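Double-stranded RNA-binding protein 1 (Arabidopsis thaliana, PDB 3ADG) binds double-stranded RNA and assists DICER-LIKE 1 in the accurate processing of primary and precursor microRNAs in the plant nucleus. Local coordinates at residues 7-12 with 62-67. Residues are numbered along the deposited sequence; the frame is centred on the assembly and turned at random.
Sequences SRLQEY and SAAEVA
Leu-9 meets Ala-64 and Ala-67 where the two helices of a double-stranded RNA-binding domain, the first in this protein, come together in the alpha-beta-beta-beta-alpha fold. The example illustrates how one branched side chain can join two helices when residues 62-67 present alanines to it. Both methyls of the leucine are used. CD1 lies 3.8 Å from CB of Ala-67. CD2 touches that same CB, so the alanine methyl meets both prongs of the fork. CD2 also reaches back one turn along helix 56-71, where it packs at 4.1 Å against CA of Ala-64. The small alanine side chains are consistent with the short 6.3 Å between the CA atoms of Leu-9 and Ala-64. Further out, Leu-68 and Leu-71 of the same helix touch Leu-9, while Val-40 and Leu-42 bring in strand 35-42, which packs against the helices. Val-40 also touches Ala-67, tying both helices to one strand, and Phe-5 extends the helix-helix contact on Ala-64. The first torsion of Leu-9 sets CG anti to the backbone N (chi1 -170°) and carries it toward helix 56-71. The second (chi2 65°) turns the fork, leaving CD1 on Ala-67 while CD2 touches both alanines, 4.1 Å from CB of Ala-64.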
loop_
_atom_site.group_PDB
_atom_site.type_symbol
_atom_site.label_atom_id
_atom_site.label_comp_id
_atom_site.label_asym_id
_atom_site.label_seq_id
_atom_site.Cartn_x
_atom_site.Cartn_y
_atom_site.Cartn_z
ATOM N N SER A 7 9.014 -1.043 2.546
ATOM C CA SER A 7 10.086 -1.907 3.056
ATOM C C SER A 7 9.779 -2.481 4.476
ATOM O O SER A 7 10.066 -3.660 4.744
ATOM C CB SER A 7 11.462 -1.231 2.962
ATOM O OG SER A 7 11.483 -0.021 3.682
ATOM N N ARG A 8 9.154 -1.681 5.356
ATOM C CA ARG A 8 8.852 -2.157 6.729
ATOM C C ARG A 8 7.808 -3.276 6.671
ATOM O O ARG A 8 7.844 -4.238 7.452
ATOM C CB ARG A 8 8.332 -1.018 7.611
ATOM C CG ARG A 8 9.402 -0.056 8.035
ATOM C CD ARG A 8 8.787 0.942 8.994
ATOM N NE ARG A 8 9.721 2.008 9.316
ATOM C CZ ARG A 8 9.315 3.220 9.680
ATOM N NH1 ARG A 8 8.000 3.452 9.795
ATOM N NH2 ARG A 8 10.204 4.169 9.944
ATOM N N LEU A 9 6.888 -3.165 5.720
ATOM C CA LEU A 9 5.842 -4.174 5.588
ATOM C C LEU A 9 6.453 -5.446 5.000
ATOM O O LEU A 9 6.117 -6.552 5.420
ATOM C CB LEU A 9 4.698 -3.673 4.706
ATOM C CG LEU A 9 3.443 -4.536 4.696
ATOM C CD1 LEU A 9 2.821 -4.533 6.073
ATOM C CD2 LEU A 9 2.471 -3.977 3.642
ATOM N N GLN A 10 7.351 -5.294 4.025
ATOM C CA GLN A 10 8.049 -6.460 3.465
ATOM C C GLN A 10 8.832 -7.222 4.548
ATOM O O GLN A 10 8.835 -8.453 4.601
ATOM C CB GLN A 10 8.977 -6.025 2.319
ATOM C CG GLN A 10 9.806 -7.168 1.796
ATOM C CD GLN A 10 8.934 -8.339 1.428
ATOM O OE1 GLN A 10 8.967 -9.382 2.076
ATOM N NE2 GLN A 10 8.120 -8.164 0.402
ATOM N N GLU A 11 9.476 -6.488 5.439
ATOM C CA GLU A 11 10.246 -7.122 6.498
ATOM C C GLU A 11 9.302 -7.916 7.423
ATOM O O GLU A 11 9.633 -9.038 7.856
ATOM C CB GLU A 11 10.988 -6.067 7.293
ATOM C CG GLU A 11 12.168 -5.490 6.546
ATOM C CD GLU A 11 12.876 -4.418 7.347
ATOM O OE1 GLU A 11 12.724 -4.407 8.598
ATOM O OE2 GLU A 11 13.579 -3.590 6.715
ATOM N N TYR A 12 8.162 -7.300 7.736
ATOM C CA TYR A 12 7.098 -7.950 8.503
ATOM C C TYR A 12 6.645 -9.262 7.845
ATOM O O TYR A 12 6.579 -10.324 8.509
ATOM C CB TYR A 12 5.902 -7.008 8.686
ATOM C CG TYR A 12 4.776 -7.668 9.480
ATOM C CD1 TYR A 12 4.645 -7.452 10.856
ATOM C CD2 TYR A 12 3.851 -8.519 8.845
ATOM C CE1 TYR A 12 3.606 -8.068 11.602
ATOM C CE2 TYR A 12 2.811 -9.137 9.568
ATOM C CZ TYR A 12 2.706 -8.908 10.962
ATOM O OH TYR A 12 1.688 -9.520 11.690
ATOM N N SER A 62 1.144 4.703 1.174
ATOM C CA SER A 62 0.005 5.007 2.065
ATOM C C SER A 62 -0.709 3.691 2.497
ATOM O O SER A 62 -1.035 3.521 3.680
ATOM C CB SER A 62 -0.949 5.977 1.371
ATOM O OG SER A 62 -2.164 6.157 2.117
ATOM N N ALA A 63 -0.905 2.790 1.537
ATOM C CA ALA A 63 -1.506 1.468 1.790
ATOM C C ALA A 63 -0.643 0.709 2.826
ATOM O O ALA A 63 -1.204 0.105 3.767
ATOM C CB ALA A 63 -1.617 0.651 0.488
ATOM N N ALA A 64 0.689 0.733 2.634
ATOM C CA ALA A 64 1.626 0.022 3.534
ATOM C C ALA A 64 1.549 0.625 4.939
ATOM O O ALA A 64 1.496 -0.112 5.921
ATOM C CB ALA A 64 3.051 0.074 2.987
ATOM N N GLU A 65 1.439 1.956 5.018
ATOM C CA GLU A 65 1.291 2.628 6.301
ATOM C C GLU A 65 0.037 2.128 7.038
ATOM O O GLU A 65 0.084 1.812 8.235
ATOM C CB GLU A 65 1.178 4.135 6.115
ATOM C CG GLU A 65 0.961 4.829 7.496
ATOM C CD GLU A 65 0.800 6.326 7.425
ATOM O OE1 GLU A 65 0.647 6.930 8.511
ATOM O OE2 GLU A 65 0.889 6.884 6.321
ATOM N N VAL A 66 -1.077 2.082 6.307
ATOM C CA VAL A 66 -2.362 1.608 6.865
ATOM C C VAL A 66 -2.215 0.184 7.380
ATOM O O VAL A 66 -2.617 -0.115 8.506
ATOM C CB VAL A 66 -3.503 1.711 5.834
ATOM C CG1 VAL A 66 -4.772 0.992 6.328
ATOM C CG2 VAL A 66 -3.775 3.238 5.524
ATOM N N ALA A 67 -1.609 -0.680 6.554
ATOM C CA ALA A 67 -1.349 -2.092 6.925
ATOM C C ALA A 67 -0.565 -2.192 8.243
ATOM O O ALA A 67 -1.003 -2.869 9.199
ATOM C CB ALA A 67 -0.579 -2.813 5.773
#